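Local coordinates for cellulosomal scaffoldin adaptor protein B (Acetivibrio cellulolyticus, PDB 4UYP) that docks through its C-terminal dockerin domain, the part present here, onto a cohesin of the anchoring scaffoldin ScaC, helping attach the cellulosome to the cell surface, at residues V13-A18 with V57-V61. The protein carries 2 engineered substitutions. Residues are numbered along the deposited sequence; the frame is centred on the assembly and turned at random. Where two conformers were deposited one is given.
Sequences VRSIDA and VRDYV. Engineered in segment 13-18: Ser15 (natural residue Ile), Ile16 (natural residue Asn). With CA (calcium ion), chain L.
The ring of Tyr60 meets Val13 obliquely, the two side chains crossing at about a right angle with Val13 CG1 3.8 Å from Tyr60 CD2; Phe68 meets the same ring at an interplanar angle of about 35°. The other flat group, the guanidinium of Arg58, carries Asp59 at its edge and in its plane: NE and NH2 both donate to Asp59 OD1 in a side-on salt bridge, with NH2 taking the syn lone pair at 2.9 Å. NH1 hydrogen-bonds to Ala79 O of the ScaC chain, and Asp59 OD2 and Tyr32 OH of that chain share a hydrogen bond.

Between the segments mainly apolar side chains pack on each other and on backbone. Val57 CG1, anti to its own N (chi1 175°), reaches between Val13 CG1 at 3.9 Å and Ala18 CB, also at 3.9 Å. Val61 CG2 presses against the backbone of Arg14, 3.5 Å from its carbonyl carbon. Ala18 CB rests on the backbone of helix 51-61, 3.6 Å from Arg58 N.

Behind this layer Asp17 chelates calcium through both carboxylate oxygens, alongside the side chains of Asp6, Asp8 and Asn10, the backbone O of Ser12 and a water. Its OD2 also accepts Arg14 N through the anti lone pair. Calcium thus ties the loop to the start of helix 15-26, and the valine-alanine layer joins this end of the first calcium-binding motif to the last helix of the dockerin, whose polar Arg58-Asp59 pair engages the cohesin.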
ATOM      1  N   VAL B  13      29.982  -4.051  -9.835  1.00 15.38           N
ATOM      2  CA  VAL B  13      28.579  -4.110 -10.260  1.00 14.44           C
ATOM      3  C   VAL B  13      28.394  -5.424 -10.991  1.00 15.53           C
ATOM      4  O   VAL B  13      29.019  -5.737 -12.001  1.00 15.10           O
ATOM      5  CB  VAL B  13      28.272  -2.937 -11.187  1.00 15.34           C
ATOM      6  CG1 VAL B  13      26.771  -2.944 -11.486  1.00 16.24           C
ATOM      7  CG2 VAL B  13      28.617  -1.624 -10.454  1.00 17.31           C
ATOM      8  N   ARG B  14      27.468  -6.244 -10.450  1.00 14.35           N
ATOM      9  CA  ARG B  14      27.328  -7.651 -10.847  1.00 15.55           C
ATOM     10  C   ARG B  14      25.858  -7.971 -10.972  1.00 13.46           C
ATOM     11  O   ARG B  14      25.010  -7.264 -10.487  1.00 12.30           O
ATOM     12  CB  ARG B  14      27.899  -8.589  -9.787  1.00 15.69           C
ATOM     13  CG  ARG B  14      29.320  -8.247  -9.390  1.00 17.66           C
ATOM     14  CD  ARG B  14      30.140  -8.500 -10.639  1.00 19.39           C
ATOM     15  NE  ARG B  14      30.552  -9.859 -10.857  1.00 21.04           N
ATOM     16  CZ  ARG B  14      31.417 -10.591 -10.082  1.00 25.46           C
ATOM     17  NH1 ARG B  14      32.009 -10.030  -9.010  1.00 25.60           N
ATOM     18  NH2 ARG B  14      31.706 -11.905 -10.369  1.00 23.15           N
ATOM     19  N   SER B  15      25.603  -9.120 -11.567  1.00 12.63           N
ATOM     20  CA  SER B  15      24.179  -9.552 -11.767  0.50 11.57           C
ATOM     21  C   SER B  15      23.364  -9.500 -10.500  1.00 11.46           C
ATOM     22  O   SER B  15      22.146  -9.124 -10.456  1.00 12.48           O
ATOM     23  CB  SER B  15      24.106 -10.929 -12.367  0.50 11.55           C
ATOM     24  OG  SER B  15      24.610 -10.896 -13.697  0.50 10.79           O
ATOM     25  N   ILE B  16      23.995  -9.972  -9.403  1.00 11.11           N
ATOM     26  CA  ILE B  16      23.254 -10.067  -8.138  1.00 11.78           C
ATOM     27  C   ILE B  16      22.793  -8.716  -7.631  1.00 12.13           C
ATOM     28  O   ILE B  16      21.791  -8.595  -6.951  1.00 11.97           O
ATOM     29  CB  ILE B  16      24.056 -10.855  -7.084  1.00 12.01           C
ATOM     30  CG1 ILE B  16      23.165 -11.384  -5.921  1.00 12.87           C
ATOM     31  CG2 ILE B  16      25.204 -10.005  -6.529  1.00 14.72           C
ATOM     32  CD1 ILE B  16      22.164 -12.496  -6.373  1.00 14.07           C
ATOM     33  N   ASP B  17      23.579  -7.626  -7.934  1.00 11.15           N
ATOM     34  CA  ASP B  17      23.140  -6.291  -7.516  1.00 11.36           C
ATOM     35  C   ASP B  17      21.747  -5.976  -8.066  1.00 11.62           C
ATOM     36  O   ASP B  17      20.974  -5.361  -7.369  1.00 11.99           O
ATOM     37  CB  ASP B  17      24.202  -5.230  -7.959  1.00 13.16           C
ATOM     38  CG  ASP B  17      25.544  -5.351  -7.191  1.00 14.93           C
ATOM     39  OD1 ASP B  17      25.583  -5.282  -5.937  1.00 14.26           O
ATOM     40  OD2 ASP B  17      26.607  -5.466  -7.870  1.00 13.64           O
ATOM     41  N   ALA B  18      21.472  -6.367  -9.316  1.00 11.18           N
ATOM     42  CA  ALA B  18      20.165  -6.018  -9.879  1.00 10.93           C
ATOM     43  C   ALA B  18      19.108  -6.894  -9.213  1.00 11.18           C
ATOM     44  O   ALA B  18      17.962  -6.460  -9.094  1.00 10.33           O
ATOM     45  CB  ALA B  18      20.190  -6.295 -11.419  1.00 11.41           C
ATOM     46  N   VAL B  57      20.675  -1.644 -13.856  1.00 11.43           N
ATOM     47  CA  VAL B  57      21.851  -2.357 -13.400  1.00 11.12           C
ATOM     48  C   VAL B  57      22.081  -3.641 -14.178  1.00 12.73           C
ATOM     49  O   VAL B  57      23.223  -3.941 -14.598  1.00 12.57           O
ATOM     50  CB  VAL B  57      21.773  -2.609 -11.854  1.00 11.52           C
ATOM     51  CG1 VAL B  57      22.944  -3.469 -11.362  1.00 11.61           C
ATOM     52  CG2 VAL B  57      21.801  -1.259 -11.154  1.00 12.03           C
ATOM     53  N   ARG B  58      21.040  -4.468 -14.395  1.00 11.65           N
ATOM     54  CA  ARG B  58      21.237  -5.666 -15.183  1.00 12.41           C
ATOM     55  C   ARG B  58      21.790  -5.345 -16.563  1.00 12.35           C
ATOM     56  O   ARG B  58      22.733  -6.018 -17.020  1.00 12.16           O
ATOM     57  CB  ARG B  58      19.883  -6.337 -15.338  1.00 14.48           C
ATOM     58  CG  ARG B  58      20.086  -7.628 -16.119  1.00 15.30           C
ATOM     59  CD  ARG B  58      18.759  -8.097 -16.612  1.00 15.85           C
ATOM     60  NE  ARG B  58      18.258  -7.210 -17.692  1.00 15.37           N
ATOM     61  CZ  ARG B  58      17.115  -7.378 -18.318  1.00 13.85           C
ATOM     62  NH1 ARG B  58      16.247  -8.352 -17.959  1.00 14.39           N
ATOM     63  NH2 ARG B  58      16.751  -6.526 -19.309  1.00 12.50           N
ATOM     64  N   ASP B  59      21.215  -4.314 -17.181  1.00 11.68           N
ATOM     65  CA  ASP B  59      21.642  -3.954 -18.574  1.00 12.64           C
ATOM     66  C   ASP B  59      23.049  -3.426 -18.553  1.00 13.63           C
ATOM     67  O   ASP B  59      23.755  -3.688 -19.565  1.00 15.01           O
ATOM     68  CB  ASP B  59      20.647  -2.977 -19.176  1.00 11.37           C
ATOM     69  CG  ASP B  59      19.273  -3.612 -19.435  1.00 11.32           C
ATOM     70  OD1 ASP B  59      19.128  -4.863 -19.304  1.00 13.34           O
ATOM     71  OD2 ASP B  59      18.371  -2.858 -19.806  1.00 13.23           O
ATOM     72  N   TYR B  60      23.489  -2.748 -17.538  1.00 12.72           N
ATOM     73  CA  TYR B  60      24.925  -2.382 -17.478  1.00 13.84           C
ATOM     74  C   TYR B  60      25.789  -3.653 -17.387  1.00 14.29           C
ATOM     75  O   TYR B  60      26.825  -3.794 -18.079  1.00 15.62           O
ATOM     76  CB  TYR B  60      25.165  -1.494 -16.235  1.00 14.14           C
ATOM     77  CG  TYR B  60      26.588  -1.171 -15.936  1.00 17.10           C
ATOM     78  CD1 TYR B  60      27.156  -0.046 -16.533  1.00 19.68           C
ATOM     79  CD2 TYR B  60      27.352  -1.941 -15.091  1.00 17.28           C
ATOM     80  CE1 TYR B  60      28.491   0.276 -16.325  1.00 23.14           C
ATOM     81  CE2 TYR B  60      28.678  -1.555 -14.817  1.00 19.84           C
ATOM     82  CZ  TYR B  60      29.217  -0.449 -15.448  1.00 23.82           C
ATOM     83  OH  TYR B  60      30.591  -0.206 -15.128  1.00 24.01           O
ATOM     84  N   VAL B  61      25.427  -4.576 -16.486  1.00 12.69           N
ATOM     85  CA  VAL B  61      26.200  -5.803 -16.329  1.00 14.04           C
ATOM     86  C   VAL B  61      26.335  -6.508 -17.673  1.00 15.93           C
ATOM     87  O   VAL B  61      27.399  -7.057 -18.003  1.00 17.32           O
ATOM     88  CB  VAL B  61      25.576  -6.694 -15.243  1.00 15.43           C
ATOM     89  CG1 VAL B  61      26.279  -8.048 -15.253  1.00 17.62           C
ATOM     90  CG2 VAL B  61      25.772  -6.018 -13.875  1.00 15.55           C
TER
HETATM   91 CA    CA L 201      28.142  -5.600  -6.045  1.00 14.74          CA
HETATM   92  O   HOH W   1      27.756  -7.970  -6.232  1.00 13.15           O